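PDB 4NV1: formyltransferase, which belongs to the formyltransferase family, pairing a formyl transferase domain with a C-terminal dimerization region and binding dTDP-4-amino-4,6-dideoxyglucose in a pocket lined by residues of both. Local coordinates for residues 142-148 against 213-218. Sequence-based numbering, arbitrary orientation.
With 0FX (dTDP-4-amino-4,6-dideoxyglucose), chain I.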
loop_
_atom_site.group_PDB
_atom_site.type_symbol
_atom_site.label_atom_id
_atom_site.label_comp_id
_atom_site.label_asym_id
_atom_site.label_seq_id
_atom_site.Cartn_x
_atom_site.Cartn_y
_atom_site.Cartn_z
ATOM N N ASN A 142 5.742 15.245 -6.214
ATOM C CA ASN A 142 5.785 15.304 -4.746
ATOM C C ASN A 142 6.094 13.997 -4.005
ATOM O O ASN A 142 5.908 12.883 -4.544
ATOM C CB ASN A 142 4.459 15.899 -4.293
ATOM C CG ASN A 142 4.254 17.304 -4.834
ATOM O OD1 ASN A 142 5.158 18.120 -4.788
ATOM N ND2 ASN A 142 3.077 17.579 -5.364
ATOM N N SER A 143 6.506 14.105 -2.731
ATOM C CA SER A 143 6.973 12.936 -1.957
ATOM C C SER A 143 5.918 11.839 -1.830
ATOM O O SER A 143 6.265 10.667 -1.759
ATOM C CB SER A 143 7.372 13.324 -0.544
ATOM O OG SER A 143 6.262 13.930 0.090
ATOM N N PHE A 144 4.658 12.253 -1.835
ATOM C CA PHE A 144 3.558 11.411 -1.490
ATOM C C PHE A 144 2.830 10.819 -2.711
ATOM O O PHE A 144 1.804 10.186 -2.559
ATOM C CB PHE A 144 2.617 12.208 -0.628
ATOM C CG PHE A 144 2.190 13.520 -1.217
ATOM C CD1 PHE A 144 2.831 14.710 -0.867
ATOM C CD2 PHE A 144 1.036 13.604 -1.995
ATOM C CE1 PHE A 144 2.403 15.924 -1.350
ATOM C CE2 PHE A 144 0.596 14.831 -2.480
ATOM C CZ PHE A 144 1.291 15.992 -2.173
ATOM N N GLU A 145 3.412 10.921 -3.895
ATOM C CA GLU A 145 2.778 10.551 -5.140
ATOM C C GLU A 145 3.394 9.306 -5.666
ATOM O O GLU A 145 4.578 9.086 -5.452
ATOM C CB GLU A 145 3.014 11.627 -6.221
ATOM C CG GLU A 145 2.381 12.924 -5.832
ATOM C CD GLU A 145 2.524 14.093 -6.793
ATOM O OE1 GLU A 145 3.496 14.099 -7.563
ATOM O OE2 GLU A 145 1.659 15.014 -6.679
ATOM N N ASN A 146 2.585 8.510 -6.341
ATOM C CA ASN A 146 3.049 7.354 -7.060
ATOM C C ASN A 146 2.968 7.563 -8.589
ATOM O O ASN A 146 2.599 8.642 -9.075
ATOM C CB ASN A 146 2.217 6.122 -6.603
ATOM C CG ASN A 146 0.736 6.274 -6.899
ATOM O OD1 ASN A 146 0.339 6.995 -7.810
ATOM N ND2 ASN A 146 -0.109 5.619 -6.086
ATOM N N SER A 147 3.273 6.521 -9.356
ATOM C CA SER A 147 3.127 6.592 -10.803
ATOM C C SER A 147 1.761 7.047 -11.248
ATOM O O SER A 147 1.655 7.770 -12.260
ATOM C CB SER A 147 3.552 5.322 -11.535
ATOM O OG SER A 147 3.089 5.272 -12.912
ATOM N N PHE A 148 0.718 6.667 -10.513
ATOM C CA PHE A 148 -0.619 6.970 -10.983
ATOM C C PHE A 148 -0.886 8.440 -10.765
ATOM O O PHE A 148 -1.451 9.084 -11.638
ATOM C CB PHE A 148 -1.755 6.124 -10.377
ATOM C CG PHE A 148 -3.118 6.685 -10.665
ATOM C CD1 PHE A 148 -3.949 6.114 -11.614
ATOM C CD2 PHE A 148 -3.576 7.805 -9.989
ATOM C CE1 PHE A 148 -5.204 6.631 -11.893
ATOM C CE2 PHE A 148 -4.838 8.342 -10.264
ATOM C CZ PHE A 148 -5.648 7.746 -11.217
ATOM N N ARG A 213 7.038 3.458 -4.943
ATOM C CA ARG A 213 6.055 4.361 -5.477
ATOM C C ARG A 213 6.071 4.543 -6.995
ATOM O O ARG A 213 4.985 4.665 -7.626
ATOM C CB ARG A 213 5.970 5.673 -4.699
ATOM C CG ARG A 213 7.073 6.687 -5.023
ATOM C CD ARG A 213 7.205 7.686 -3.910
ATOM N NE ARG A 213 8.318 8.625 -4.025
ATOM C CZ ARG A 213 8.188 9.888 -4.424
ATOM N NH1 ARG A 213 7.045 10.332 -4.869
ATOM N NH2 ARG A 213 9.237 10.718 -4.436
ATOM N N ALA A 214 7.250 4.472 -7.604
ATOM C CA ALA A 214 7.338 4.590 -9.065
ATOM C C ALA A 214 6.662 3.380 -9.732
ATOM O O ALA A 214 6.153 3.463 -10.831
ATOM C CB ALA A 214 8.784 4.638 -9.539
ATOM N N MET A 215 6.675 2.231 -9.056
ATOM C CA MET A 215 6.060 1.010 -9.559
ATOM C C MET A 215 4.611 0.740 -9.157
ATOM O O MET A 215 4.064 -0.305 -9.544
ATOM C CB MET A 215 6.912 -0.195 -9.132
ATOM C CG MET A 215 8.339 -0.236 -9.637
ATOM S SD MET A 215 8.570 -0.311 -11.414
ATOM C CE MET A 215 8.345 -2.031 -11.746
ATOM N N THR A 216 3.998 1.706 -8.481
ATOM C CA THR A 216 2.643 1.655 -8.010
ATOM C C THR A 216 1.696 2.520 -8.832
ATOM O O THR A 216 1.797 3.763 -8.895
ATOM C CB THR A 216 2.527 1.981 -6.492
ATOM O OG1 THR A 216 3.414 1.135 -5.724
ATOM C CG2 THR A 216 1.102 1.784 -6.039
ATOM N N HIS A 217 0.802 1.811 -9.522
ATOM C CA HIS A 217 -0.108 2.394 -10.487
ATOM C C HIS A 217 -1.334 1.451 -10.587
ATOM O O HIS A 217 -1.338 0.608 -11.485
ATOM C CB HIS A 217 0.600 2.535 -11.827
ATOM C CG HIS A 217 -0.061 3.503 -12.766
ATOM N ND1 HIS A 217 0.597 4.583 -13.319
ATOM C CD2 HIS A 217 -1.333 3.568 -13.235
ATOM C CE1 HIS A 217 -0.238 5.274 -14.069
ATOM N NE2 HIS A 217 -1.419 4.679 -14.033
ATOM N N PRO A 218 -2.320 1.605 -9.670
ATOM C CA PRO A 218 -3.492 0.738 -9.775
ATOM C C PRO A 218 -4.097 0.906 -11.170
ATOM O O PRO A 218 -4.089 1.996 -11.729
ATOM C CB PRO A 218 -4.441 1.264 -8.706
ATOM C CG PRO A 218 -3.597 1.955 -7.733
ATOM C CD PRO A 218 -2.453 2.549 -8.545
HETATM O O4P 0FX I . -0.593 5.728 -21.881
HETATM P P2 0FX I . -1.809 4.856 -22.287
HETATM O O3P 0FX I . -3.274 5.172 -22.076
HETATM O O1G 0FX I . -1.429 3.809 -23.423
HETATM C C1G 0FX I . -1.141 4.229 -24.736
HETATM C C2G 0FX I . -0.749 2.896 -25.354
HETATM O O2G 0FX I . -1.622 1.842 -24.936
HETATM C C3G 0FX I . 0.670 2.508 -24.988
HETATM O O3G 0FX I . 0.906 1.352 -25.820
HETATM C C4G 0FX I . 1.594 3.711 -25.261
HETATM N N4A 0FX I . 3.000 3.407 -25.035
HETATM C C5G 0FX I . 1.203 4.956 -24.456
HETATM C C6G 0FX I . 2.096 6.145 -24.792
HETATM O O5G 0FX I . -0.151 5.264 -24.793
HETATM O OPP 0FX I . -2.199 3.620 -21.358
HETATM P P 0FX I . -1.403 2.472 -20.616
HETATM O O1P 0FX I . -0.875 1.349 -21.485
HETATM O O2P 0FX I . -2.482 2.400 -19.541
HETATM O O5 0FX I . -0.207 3.107 -19.739
HETATM C C5 0FX I . -0.551 4.140 -18.808
HETATM C C4 0FX I . 0.269 4.049 -17.533
HETATM O O4 0FX I . -0.194 2.960 -16.755
HETATM C C3 0FX I . 1.737 3.804 -17.703
HETATM O O3 0FX I . 2.504 5.018 -17.730
HETATM C C2 0FX I . 2.127 3.110 -16.397
HETATM C C1 0FX I . 0.853 2.344 -16.039
HETATM N N11 0FX I . 1.044 0.917 -16.317
HETATM C C61 0FX I . 0.698 0.417 -17.523
HETATM C C51 0FX I . 0.894 -0.921 -17.793
HETATM C C5A 0FX I . 0.596 -1.596 -19.116
HETATM C C21 0FX I . 1.555 0.122 -15.354
HETATM O O21 0FX I . 1.866 0.584 -14.126
HETATM N N31 0FX I . 1.716 -1.192 -15.536
HETATM C C41 0FX I . 1.377 -1.675 -16.751
HETATM O O41 0FX I . 1.552 -2.958 -17.049
#
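Start with Arg213, whose p, t, t side chain stretches out along residues 142-146. Its NH1 donates to Asn142 O and Glu145 O, both at 2.8 Å and near the guanidinium plane, while Ser143 O lies over one face. These carbonyls belong to the type I turn from Asn142 to Glu145, so NH1 bridges its first and last residues; the arginine's NE pairs with Asp210. The Glu145 carboxylate folds back, OE1 accepting from Asn142 N at 2.9 Å and OE2 forming a salt bridge with Lys153.

Asn146, with chi1 p, is the N-cap of the next helix: OD1 takes a weak 2.7 Å bond from Phe148 N and another from Asp149. The helix start also meets the other segment's backbone, Ser147 N donating to Arg213 O (3.1 Å) as that helix runs out. Ser147, in the t rotamer, turns OG to His217 ND1 at 2.6 Å, a hydrogen bond in the imidazole's plane, and OG also bonds Gln107. The histidine's faces are both used: Phe148 CA sits 3.6 Å from the ring centroid in a CH-pi contact, and O4 of the ligand lies over the opposite face. Phe148, also t at chi1, turns its ring edge toward the face of the His217 ring, centroids 5.5 Å apart. Ser147 and Phe148 thus probably hold this pocket residue in place.

The contact ties the start of helix 147-170 to the end of helix 205-214, with helix 106-113 packed on Ser147 and Ala214, strand 232-242 against Arg213 and Thr216, and the second subunit touching Ser143 and Phe144.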